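Local coordinates for PROBABLE CHAIN-FATTY-ACID-CoA LIGASE FADD13 (Mycobacterium tuberculosis, PDB 3T5C), which is probably a ligase of the AMP-binding (ANL) enzyme superfamily, represented here by its large N-terminal domain, at residues K2-M7 against L70-A75; G154-L159 against V175-S180. All coordinates share one frame; numbering follows the deposited sequence.

Contact 1: K2-M7 against L70-A75; sequences KNIGWM and LFYGAA
The capped first turn of helix 4-14, led by N3, G5 and I4, packs against the C-terminal part of helix 65-77, where A75 and Y72 receive it. N3 is the N-cap. With CG anti to the backbone N (chi1 -179°), its amide turns back over the start of the helix, where OD1 accepts from two backbone N-H groups. The bond from W6 N to N3 OD1 is 2.9 Å and reaches the oxygen from above its carbonyl plane; the one from G5 N is strongly bent and weak. With OD1 held over the helix start, ND2 on the other branch of the amide points to backbone oxygens: its strongest partner is that of C153, and a long, weak bond of 3.3 Å joins N3 ND2 to A75 O as well. One asparagine therefore caps its own helix and reaches across to the second one.

The apolar part of the contact starts at A75, whose methyl presses on the backbone of the first turn, with CB 3.4 Å from G5 N. Here the two backbones are close, the CA atoms of G5 and A75 being 4.7 Å apart. Beside them, I4 puts its CG2 branch against the Y72 ring, 3.9 Å from Y72 CE1, while I4 O lies at the edge of that ring, 3.8 Å from Y72 CD1. The same CG2 also meets the F71 ring near its plane, 4.4 Å from F71 CE1. F71 CE1 in turn stands over the centre of one face of the Y72 ring.

Around this buried joint, helix 32-48 packs on Y72 through M35 and A39, helix 209-221 meets F71 and M7 through I216, and helix 178-191 adjoins I4 through V181.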
loop_
_atom_site.group_PDB
_atom_site.type_symbol
_atom_site.label_atom_id
_atom_site.label_comp_id
_atom_site.label_asym_id
_atom_site.label_seq_id
_atom_site.Cartn_x
_atom_site.Cartn_y
_atom_site.Cartn_z
ATOM N N LYS A 2 -8.966 -11.947 11.914
ATOM C CA LYS A 2 -8.730 -11.834 10.483
ATOM C C LYS A 2 -7.279 -12.119 10.132
ATOM O O LYS A 2 -6.375 -11.880 10.928
ATOM C CB LYS A 2 -9.093 -10.425 9.985
ATOM C CG LYS A 2 -10.519 -9.986 10.298
ATOM C CD LYS A 2 -11.534 -10.916 9.640
ATOM C CE LYS A 2 -12.965 -10.375 9.755
ATOM N NZ LYS A 2 -13.371 -10.090 11.165
ATOM N N ASN A 3 -7.068 -12.631 8.927
ATOM C CA ASN A 3 -5.731 -12.920 8.439
ATOM C C ASN A 3 -5.712 -12.485 6.984
ATOM O O ASN A 3 -6.514 -12.956 6.174
ATOM C CB ASN A 3 -5.422 -14.412 8.571
ATOM C CG ASN A 3 -4.042 -14.755 8.095
ATOM O OD1 ASN A 3 -3.715 -14.547 6.932
ATOM N ND2 ASN A 3 -3.211 -15.281 8.994
ATOM N N ILE A 4 -4.807 -11.575 6.652
ATOM C CA ILE A 4 -4.723 -11.061 5.296
ATOM C C ILE A 4 -4.432 -12.154 4.284
ATOM O O ILE A 4 -4.885 -12.078 3.140
ATOM C CB ILE A 4 -3.654 -9.955 5.193
ATOM C CG1 ILE A 4 -4.004 -8.819 6.160
ATOM C CG2 ILE A 4 -3.537 -9.461 3.759
ATOM C CD1 ILE A 4 -5.346 -8.159 5.903
ATOM N N GLY A 5 -3.667 -13.161 4.702
ATOM C CA GLY A 5 -3.358 -14.262 3.807
ATOM C C GLY A 5 -4.594 -15.125 3.572
ATOM O O GLY A 5 -4.873 -15.529 2.441
ATOM N N TRP A 6 -5.335 -15.413 4.636
ATOM C CA TRP A 6 -6.548 -16.212 4.506
ATOM C C TRP A 6 -7.515 -15.508 3.542
ATOM O O TRP A 6 -8.175 -16.155 2.726
ATOM C CB TRP A 6 -7.235 -16.387 5.862
ATOM C CG TRP A 6 -6.437 -17.134 6.890
ATOM C CD1 TRP A 6 -5.176 -17.649 6.750
ATOM C CD2 TRP A 6 -6.845 -17.429 8.226
ATOM N NE1 TRP A 6 -4.774 -18.246 7.921
ATOM C CE2 TRP A 6 -5.780 -18.126 8.845
ATOM C CE3 TRP A 6 -8.008 -17.172 8.966
ATOM C CZ2 TRP A 6 -5.843 -18.571 10.171
ATOM C CZ3 TRP A 6 -8.073 -17.614 10.290
ATOM C CH2 TRP A 6 -6.992 -18.308 10.877
ATOM N N MET A 7 -7.600 -14.183 3.646
ATOM C CA MET A 7 -8.485 -13.414 2.775
ATOM C C MET A 7 -8.214 -13.694 1.295
ATOM O O MET A 7 -9.148 -13.752 0.490
ATOM C CB MET A 7 -8.336 -11.915 3.040
ATOM C CG MET A 7 -9.242 -11.069 2.152
ATOM S SD MET A 7 -8.946 -9.311 2.339
ATOM C CE MET A 7 -7.640 -9.079 1.200
ATOM N N LEU A 70 4.583 -12.817 -2.135
ATOM C CA LEU A 70 5.548 -12.991 -1.060
ATOM C C LEU A 70 4.960 -12.448 0.231
ATOM O O LEU A 70 5.057 -13.095 1.266
ATOM C CB LEU A 70 6.870 -12.288 -1.387
ATOM C CG LEU A 70 7.837 -13.128 -2.230
ATOM C CD1 LEU A 70 8.983 -12.266 -2.727
ATOM C CD2 LEU A 70 8.354 -14.293 -1.397
ATOM N N PHE A 71 4.317 -11.283 0.175
ATOM C CA PHE A 71 3.740 -10.733 1.394
ATOM C C PHE A 71 2.452 -11.446 1.797
ATOM O O PHE A 71 2.142 -11.537 2.987
ATOM C CB PHE A 71 3.606 -9.193 1.300
ATOM C CG PHE A 71 2.260 -8.684 0.874
ATOM C CD1 PHE A 71 1.143 -8.840 1.689
ATOM C CD2 PHE A 71 2.129 -7.970 -0.317
ATOM C CE1 PHE A 71 -0.082 -8.292 1.332
ATOM C CE2 PHE A 71 0.908 -7.413 -0.689
ATOM C CZ PHE A 71 -0.204 -7.573 0.136
ATOM N N TYR A 72 1.709 -11.979 0.827
ATOM C CA TYR A 72 0.506 -12.748 1.163
ATOM C C TYR A 72 0.962 -14.075 1.794
ATOM O O TYR A 72 0.359 -14.563 2.744
ATOM C CB TYR A 72 -0.337 -13.038 -0.086
ATOM C CG TYR A 72 -1.299 -11.930 -0.475
ATOM C CD1 TYR A 72 -2.281 -11.494 0.411
ATOM C CD2 TYR A 72 -1.247 -11.347 -1.740
ATOM C CE1 TYR A 72 -3.195 -10.507 0.048
ATOM C CE2 TYR A 72 -2.160 -10.355 -2.119
ATOM C CZ TYR A 72 -3.131 -9.944 -1.218
ATOM O OH TYR A 72 -4.043 -8.976 -1.580
ATOM N N GLY A 73 2.035 -14.649 1.258
ATOM C CA GLY A 73 2.555 -15.900 1.799
ATOM C C GLY A 73 3.083 -15.690 3.216
ATOM O O GLY A 73 2.935 -16.548 4.090
ATOM N N ALA A 74 3.703 -14.538 3.447
ATOM C CA ALA A 74 4.219 -14.217 4.767
ATOM C C ALA A 74 3.016 -14.058 5.695
ATOM O O ALA A 74 3.055 -14.435 6.873
ATOM C CB ALA A 74 5.040 -12.914 4.712
ATOM N N ALA A 75 1.940 -13.497 5.152
ATOM C CA ALA A 75 0.716 -13.289 5.920
ATOM C C ALA A 75 0.188 -14.623 6.436
ATOM O O ALA A 75 -0.225 -14.734 7.586
ATOM C CB ALA A 75 -0.336 -12.606 5.054
#

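Contact 2: G154-L159 against V175-S180; sequences GGDDNL and VHTHES
H176 O takes the shortest bond between the two segments, 2.7 Å from L159 N, lying in the carbonyl plane. It belongs to the base of the antiparallel hairpin of strands 158-164 and 172-177, where N158 and T177 form a non-hydrogen-bonded pair. Beyond T177 the chain turns directly into helix 178-191, and the type II' turn from G154 to D157 folds against that helix start.

G155 O accepts from E179 N at 3.0 Å, while the bond from H178 N to D157 O is weak; backbone carbonyls of the turn thus meet N-H groups of the first helical turn. T177 and S180 form a capping box, with S180 N bonded to T177 OG1 at 2.9 Å. S180 OG accepts from T177 N and pairs with H176 ND1, tying strand end to helix start. A water 2.7 Å from T177 OG1 also reaches D156 OD1 weakly.

H178 is sandwiched between the two ends of segment 154-159. With CG anti to the carbonyl carbon (chi1 -73°), its imidazole enters between G154 and L159, and ND1 accepts from I4 N of the N-terminal helix, which helps fix the ring's rotation. G154 CA covers one face near the rim, a CH-pi contact, and L159 CG sits over the centre of the opposite face, 3.7 Å from the ring centroid.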
loop_
_atom_site.group_PDB
_atom_site.type_symbol
_atom_site.label_atom_id
_atom_site.label_comp_id
_atom_site.label_asym_id
_atom_site.label_seq_id
_atom_site.Cartn_x
_atom_site.Cartn_y
_atom_site.Cartn_z
ATOM N N GLY A 154 -3.048 -14.147 13.064
ATOM C CA GLY A 154 -3.838 -13.081 12.479
ATOM C C GLY A 154 -4.149 -12.033 13.524
ATOM O O GLY A 154 -3.412 -11.906 14.505
ATOM N N GLY A 155 -5.236 -11.290 13.319
ATOM C CA GLY A 155 -5.618 -10.249 14.254
ATOM C C GLY A 155 -4.456 -9.322 14.592
ATOM O O GLY A 155 -3.841 -8.718 13.710
ATOM N N ASP A 156 -4.136 -9.243 15.878
ATOM C CA ASP A 156 -3.059 -8.394 16.374
ATOM C C ASP A 156 -1.626 -8.784 16.035
ATOM O O ASP A 156 -0.690 -8.093 16.432
ATOM C CB ASP A 156 -3.180 -8.262 17.883
ATOM C CG ASP A 156 -3.518 -6.865 18.301
ATOM O OD1 ASP A 156 -2.645 -5.980 18.146
ATOM O OD2 ASP A 156 -4.658 -6.653 18.771
ATOM N N ASP A 157 -1.440 -9.884 15.318
ATOM C CA ASP A 157 -0.094 -10.302 14.955
ATOM C C ASP A 157 0.510 -9.316 13.972
ATOM O O ASP A 157 -0.175 -8.851 13.055
ATOM C CB ASP A 157 -0.112 -11.710 14.342
ATOM C CG ASP A 157 -0.391 -12.790 15.381
ATOM O OD1 ASP A 157 -0.193 -12.498 16.577
ATOM O OD2 ASP A 157 -0.796 -13.919 15.008
ATOM N N ASN A 158 1.789 -8.991 14.163
ATOM C CA ASN A 158 2.459 -8.059 13.266
ATOM C C ASN A 158 2.408 -8.640 11.861
ATOM O O ASN A 158 2.513 -9.860 11.679
ATOM C CB ASN A 158 3.931 -7.838 13.655
ATOM C CG ASN A 158 4.098 -7.228 15.037
ATOM O OD1 ASN A 158 3.190 -6.586 15.570
ATOM N ND2 ASN A 158 5.277 -7.408 15.615
ATOM N N LEU A 159 2.268 -7.760 10.873
ATOM C CA LEU A 159 2.195 -8.176 9.482
ATOM C C LEU A 159 3.192 -7.397 8.638
ATOM O O LEU A 159 3.854 -7.969 7.778
ATOM C CB LEU A 159 0.783 -7.931 8.934
ATOM C CG LEU A 159 0.263 -8.768 7.753
ATOM C CD1 LEU A 159 -0.877 -8.020 7.093
ATOM C CD2 LEU A 159 1.345 -9.050 6.739
ATOM N N VAL A 175 4.736 -0.364 12.480
ATOM C CA VAL A 175 4.273 -1.745 12.502
ATOM C C VAL A 175 2.762 -1.855 12.391
ATOM O O VAL A 175 2.019 -1.274 13.175
ATOM C CB VAL A 175 4.748 -2.535 13.775
ATOM C CG1 VAL A 175 6.194 -2.192 14.112
ATOM C CG2 VAL A 175 3.845 -2.259 14.945
ATOM N N HIS A 176 2.328 -2.605 11.384
ATOM C CA HIS A 176 0.915 -2.847 11.137
ATOM C C HIS A 176 0.583 -4.326 11.329
ATOM O O HIS A 176 1.419 -5.208 11.132
ATOM C CB HIS A 176 0.532 -2.390 9.729
ATOM C CG HIS A 176 0.132 -0.951 9.663
ATOM N ND1 HIS A 176 -0.994 -0.463 10.294
ATOM C CD2 HIS A 176 0.722 0.113 9.068
ATOM C CE1 HIS A 176 -1.078 0.840 10.092
ATOM N NE2 HIS A 176 -0.050 1.214 9.351
ATOM N N THR A 177 -0.657 -4.575 11.717
ATOM C CA THR A 177 -1.121 -5.921 11.985
ATOM C C THR A 177 -2.134 -6.404 10.941
ATOM O O THR A 177 -2.541 -5.654 10.055
ATOM C CB THR A 177 -1.775 -5.953 13.363
ATOM O OG1 THR A 177 -2.959 -5.138 13.336
ATOM C CG2 THR A 177 -0.805 -5.400 14.426
ATOM N N HIS A 178 -2.533 -7.664 11.053
ATOM C CA HIS A 178 -3.516 -8.214 10.134
ATOM C C HIS A 178 -4.791 -7.400 10.331
ATOM O O HIS A 178 -5.452 -7.011 9.362
ATOM C CB HIS A 178 -3.756 -9.699 10.443
ATOM C CG HIS A 178 -2.623 -10.587 10.031
ATOM N ND1 HIS A 178 -2.625 -11.296 8.848
ATOM C CD2 HIS A 178 -1.422 -10.827 10.610
ATOM C CE1 HIS A 178 -1.475 -11.932 8.716
ATOM N NE2 HIS A 178 -0.726 -11.663 9.771
ATOM N N GLU A 179 -5.112 -7.108 11.588
ATOM C CA GLU A 179 -6.313 -6.338 11.890
ATOM C C GLU A 179 -6.248 -4.863 11.456
ATOM O O GLU A 179 -7.256 -4.309 11.008
ATOM C CB GLU A 179 -6.642 -6.419 13.379
ATOM C CG GLU A 179 -7.869 -5.617 13.773
ATOM C CD GLU A 179 -9.162 -6.128 13.124
ATOM O OE1 GLU A 179 -10.165 -5.376 13.131
ATOM O OE2 GLU A 179 -9.184 -7.275 12.622
ATOM N N SER A 180 -5.090 -4.219 11.577
ATOM C CA SER A 180 -5.020 -2.818 11.161
ATOM C C SER A 180 -5.075 -2.736 9.628
ATOM O O SER A 180 -5.726 -1.853 9.067
ATOM C CB SER A 180 -3.763 -2.118 11.713
ATOM O OG SER A 180 -2.569 -2.565 11.102
HETATM O O HOH W 1 -4.269 -4.731 15.661
#

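Along the chain, contact 1 closes before contact 2 opens, yet their centres are about 10 Å apart, on the same side of the chain's centre. The N-terminal residues of contact 1 bridge directly to contact 2: K2 O probably bonds to G155 N at 2.7 Å, and I4 N to H178 ND1 at 3.1 Å. A75 O packs on H178 CE1, and I4 CG1 on L159 CD1. The N-terminus, helix 65-77, the 158-177 hairpin and the start of helix 178-191 thus converge in one region. Elements far apart in sequence are joined there within this N-terminal domain, contact 1 between two helices and contact 2 at a strand-to-helix junction.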